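Local coordinates for WGR domain-containing protein (Bacteroides fragilis, PDB 2RA8) that is of unknown function but carries an N-terminal WGR domain, a module often linked to nucleic-acid binding, joined to leucine-rich repeats, at residues Glu136-Phe141 with Asp169-Leu174. Sequence-based numbering, arbitrary orientation.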
ATOM      1  N   GLU A 136      10.520  34.490  -3.812  1.00 38.81           N
ATOM      2  CA  GLU A 136       9.478  35.178  -3.050  1.00 39.01           C
ATOM      3  C   GLU A 136       8.213  34.366  -2.859  1.00 30.98           C
ATOM      4  O   GLU A 136       7.568  34.468  -1.820  1.00 40.23           O
ATOM      5  CB  GLU A 136       9.117  36.535  -3.694  1.00 33.78           C
ATOM      6  CG  GLU A 136       8.223  36.449  -4.925  1.00 50.05           C
ATOM      7  CD  GLU A 136       8.962  35.984  -6.166  1.00 64.62           C
ATOM      8  OE1 GLU A 136       8.288  35.653  -7.166  1.00 68.93           O
ATOM      9  OE2 GLU A 136      10.214  35.961  -6.144  1.00 61.84           O
ATOM     10  N   LYS A 137       7.847  33.553  -3.847  1.00 28.79           N
ATOM     11  CA  LYS A 137       6.635  32.739  -3.740  1.00 23.95           C
ATOM     12  C   LYS A 137       6.788  31.482  -2.917  1.00 19.64           C
ATOM     13  O   LYS A 137       5.790  30.886  -2.515  1.00 22.84           O
ATOM     14  CB  LYS A 137       6.132  32.316  -5.119  1.00 20.21           C
ATOM     15  CG  LYS A 137       5.612  33.435  -5.991  1.00 30.74           C
ATOM     16  CD  LYS A 137       4.855  32.863  -7.189  1.00 25.75           C
ATOM     17  CE  LYS A 137       4.343  33.980  -8.093  1.00 48.32           C
ATOM     18  NZ  LYS A 137       3.614  33.455  -9.281  1.00 63.72           N
ATOM     19  N   PHE A 138       8.025  31.065  -2.664  1.00 22.13           N
ATOM     20  CA  PHE A 138       8.274  29.844  -1.897  1.00 24.21           C
ATOM     21  C   PHE A 138       9.021  30.118  -0.618  1.00 29.31           C
ATOM     22  O   PHE A 138       9.312  29.203   0.158  1.00 26.10           O
ATOM     23  CB  PHE A 138       9.084  28.831  -2.733  1.00 28.90           C
ATOM     24  CG  PHE A 138       8.424  28.427  -4.026  1.00 27.44           C
ATOM     25  CD1 PHE A 138       8.559  29.208  -5.171  1.00 21.75           C
ATOM     26  CD2 PHE A 138       7.665  27.265  -4.095  1.00 17.81           C
ATOM     27  CE1 PHE A 138       7.943  28.833  -6.366  1.00 22.47           C
ATOM     28  CE2 PHE A 138       7.046  26.881  -5.285  1.00 21.91           C
ATOM     29  CZ  PHE A 138       7.185  27.670  -6.421  1.00 20.96           C
ATOM     30  N   ALA A 139       9.337  31.384  -0.380  1.00 25.55           N
ATOM     31  CA  ALA A 139      10.073  31.755   0.818  1.00 33.82           C
ATOM     32  C   ALA A 139       9.352  31.398   2.092  1.00 26.05           C
ATOM     33  O   ALA A 139       9.981  31.284   3.149  1.00 29.24           O
ATOM     34  CB  ALA A 139      10.378  33.254   0.792  1.00 36.07           C
ATOM     35  N   HIS A 140       8.037  31.199   2.009  1.00 22.48           N
ATOM     36  CA  HIS A 140       7.239  30.885   3.194  1.00 25.68           C
ATOM     37  C   HIS A 140       7.125  29.429   3.625  1.00 21.95           C
ATOM     38  O   HIS A 140       6.766  29.144   4.768  1.00 29.95           O
ATOM     39  CB  HIS A 140       5.813  31.452   3.035  1.00 22.20           C
ATOM     40  CG  HIS A 140       4.953  30.697   2.065  1.00 25.58           C
ATOM     41  ND1 HIS A 140       5.050  30.853   0.697  1.00 20.97           N
ATOM     42  CD2 HIS A 140       3.959  29.800   2.271  1.00 21.60           C
ATOM     43  CE1 HIS A 140       4.149  30.087   0.104  1.00 21.89           C
ATOM     44  NE2 HIS A 140       3.472  29.438   1.037  1.00 22.05           N
ATOM     45  N   PHE A 141       7.423  28.498   2.730  1.00 25.89           N
ATOM     46  CA  PHE A 141       7.290  27.082   3.062  1.00 16.06           C
ATOM     47  C   PHE A 141       8.112  26.563   4.232  1.00 16.49           C
ATOM     48  O   PHE A 141       9.273  26.937   4.426  1.00 24.93           O
ATOM     49  CB  PHE A 141       7.557  26.246   1.812  1.00 23.42           C
ATOM     50  CG  PHE A 141       6.426  26.261   0.842  1.00 18.69           C
ATOM     51  CD1 PHE A 141       5.288  25.503   1.077  1.00 25.47           C
ATOM     52  CD2 PHE A 141       6.479  27.049  -0.298  1.00 19.72           C
ATOM     53  CE1 PHE A 141       4.227  25.529   0.192  1.00 18.69           C
ATOM     54  CE2 PHE A 141       5.413  27.077  -1.189  1.00 22.95           C
ATOM     55  CZ  PHE A 141       4.290  26.318  -0.941  1.00 28.49           C
ATOM     56  N   ASP A 169      18.122  27.110  -0.456  1.00 24.62           N
ATOM     57  CA  ASP A 169      18.500  28.487  -0.119  1.00 26.85           C
ATOM     58  C   ASP A 169      17.343  29.444  -0.314  1.00 26.16           C
ATOM     59  O   ASP A 169      17.261  30.461   0.371  1.00 29.07           O
ATOM     60  CB  ASP A 169      19.691  28.966  -0.968  1.00 18.12           C
ATOM     61  CG  ASP A 169      20.981  28.204  -0.665  1.00 25.77           C
ATOM     62  OD1 ASP A 169      21.052  27.514   0.377  1.00 22.38           O
ATOM     63  OD2 ASP A 169      21.929  28.307  -1.474  1.00 27.16           O
ATOM     64  N   ALA A 170      16.453  29.125  -1.253  1.00 21.19           N
ATOM     65  CA  ALA A 170      15.271  29.949  -1.536  1.00 17.76           C
ATOM     66  C   ALA A 170      14.127  29.701  -0.538  1.00 15.10           C
ATOM     67  O   ALA A 170      13.104  30.384  -0.567  1.00 21.12           O
ATOM     68  CB  ALA A 170      14.778  29.684  -2.976  1.00 20.00           C
HETATM   69  N   MSE A 171      14.302  28.729   0.353  1.00 22.68           N
HETATM   70  CA  MSE A 171      13.287  28.418   1.353  1.00 17.54           C
HETATM   71  C   MSE A 171      13.923  28.446   2.709  1.00 20.03           C
HETATM   72  O   MSE A 171      14.142  27.413   3.331  1.00 21.38           O
HETATM   73  CB  MSE A 171      12.693  27.032   1.077  1.00 16.46           C
HETATM   74  CG  MSE A 171      12.000  26.975  -0.261  1.00 14.81           C
HETATM   75 SE   MSE A 171      10.986  25.306  -0.504  1.00 44.64          SE
HETATM   76  CE  MSE A 171      11.203  25.095  -2.394  1.00 22.35           C
ATOM     77  N   PRO A 172      14.234  29.650   3.206  1.00 20.38           N
ATOM     78  CA  PRO A 172      14.873  29.775   4.520  1.00 18.95           C
ATOM     79  C   PRO A 172      14.044  29.383   5.722  1.00 16.38           C
ATOM     80  O   PRO A 172      14.586  29.204   6.811  1.00 26.79           O
ATOM     81  CB  PRO A 172      15.309  31.241   4.552  1.00 19.31           C
ATOM     82  CG  PRO A 172      14.245  31.932   3.732  1.00 15.88           C
ATOM     83  CD  PRO A 172      14.032  30.968   2.572  1.00 19.93           C
ATOM     84  N   LEU A 173      12.734  29.236   5.537  1.00 18.64           N
ATOM     85  CA  LEU A 173      11.848  28.868   6.641  1.00 22.93           C
ATOM     86  C   LEU A 173      11.582  27.378   6.753  1.00 16.14           C
ATOM     87  O   LEU A 173      10.893  26.932   7.673  1.00 15.85           O
ATOM     88  CB  LEU A 173      10.517  29.633   6.524  1.00 17.94           C
ATOM     89  CG  LEU A 173      10.298  30.890   7.397  1.00 39.66           C
ATOM     90  CD1 LEU A 173      11.587  31.675   7.568  1.00 36.41           C
ATOM     91  CD2 LEU A 173       9.204  31.757   6.766  1.00 24.76           C
ATOM     92  N   LEU A 174      12.141  26.596   5.833  1.00 27.39           N
ATOM     93  CA  LEU A 174      11.965  25.141   5.855  1.00 19.35           C
ATOM     94  C   LEU A 174      12.518  24.518   7.109  1.00 18.30           C
ATOM     95  O   LEU A 174      13.635  24.844   7.527  1.00 23.77           O
ATOM     96  CB  LEU A 174      12.685  24.482   4.677  1.00 24.67           C
ATOM     97  CG  LEU A 174      12.020  24.438   3.308  1.00 28.17           C
ATOM     98  CD1 LEU A 174      12.875  23.587   2.374  1.00 38.44           C
ATOM     99  CD2 LEU A 174      10.618  23.851   3.432  1.00 25.14           C
TER
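Met-171 lies against Phe-138 and Phe-141, its selenium-bearing chain (the residue is selenomethionine) running past both. Its CG stands anti to the carbonyl carbon (chi1 -62°), beside Phe-138 CB. The same CG is 3.5 Å from Phe-138 O. Farther along, SE comes within 4.2 Å of Phe-141 CB, and a bend at chi3 (-147°) directs CE obliquely toward the Phe-138 ring. That ring itself leads away from the segment 169-174, into side chains of helices 96-102 and 125-132; Ile-131 of the latter also touches Met-171. The Phe-141 ring likewise leads away from 169-174, onto Leu-106 and Leu-109, one face lying against the His-140 imidazole, whose NE2 sits 3.7 Å above its plane near the rim.

The leucine side chains lie against backbone oxygens. Leu-174 CD2 reaches to 3.5 Å from Phe-141 O and also touches Phe-141 CB. Leu-173 CB stands 3.6 Å from Phe-141 O, while Leu-173 CD2 packs on Ala-139 O.

Two type I turns meet here, Phe-138 to Phe-141 and Met-171 to Leu-174, each preceding one of two neighbouring strands of the parallel sheet, 143-146 and 176-180. Phe-141 N bonds to Phe-138 O within the first turn. Across the segments the one close polar pair, Phe-141 O and Leu-174 N, has a poor angle, so carbon, selenium and carbonyl contacts make the join. Ala-170 O, buried beside Ala-139 CA, has no polar partner in the model, which would be expected to carry some desolvation cost in a contact where side-chain carbons lie against several backbone carbonyls.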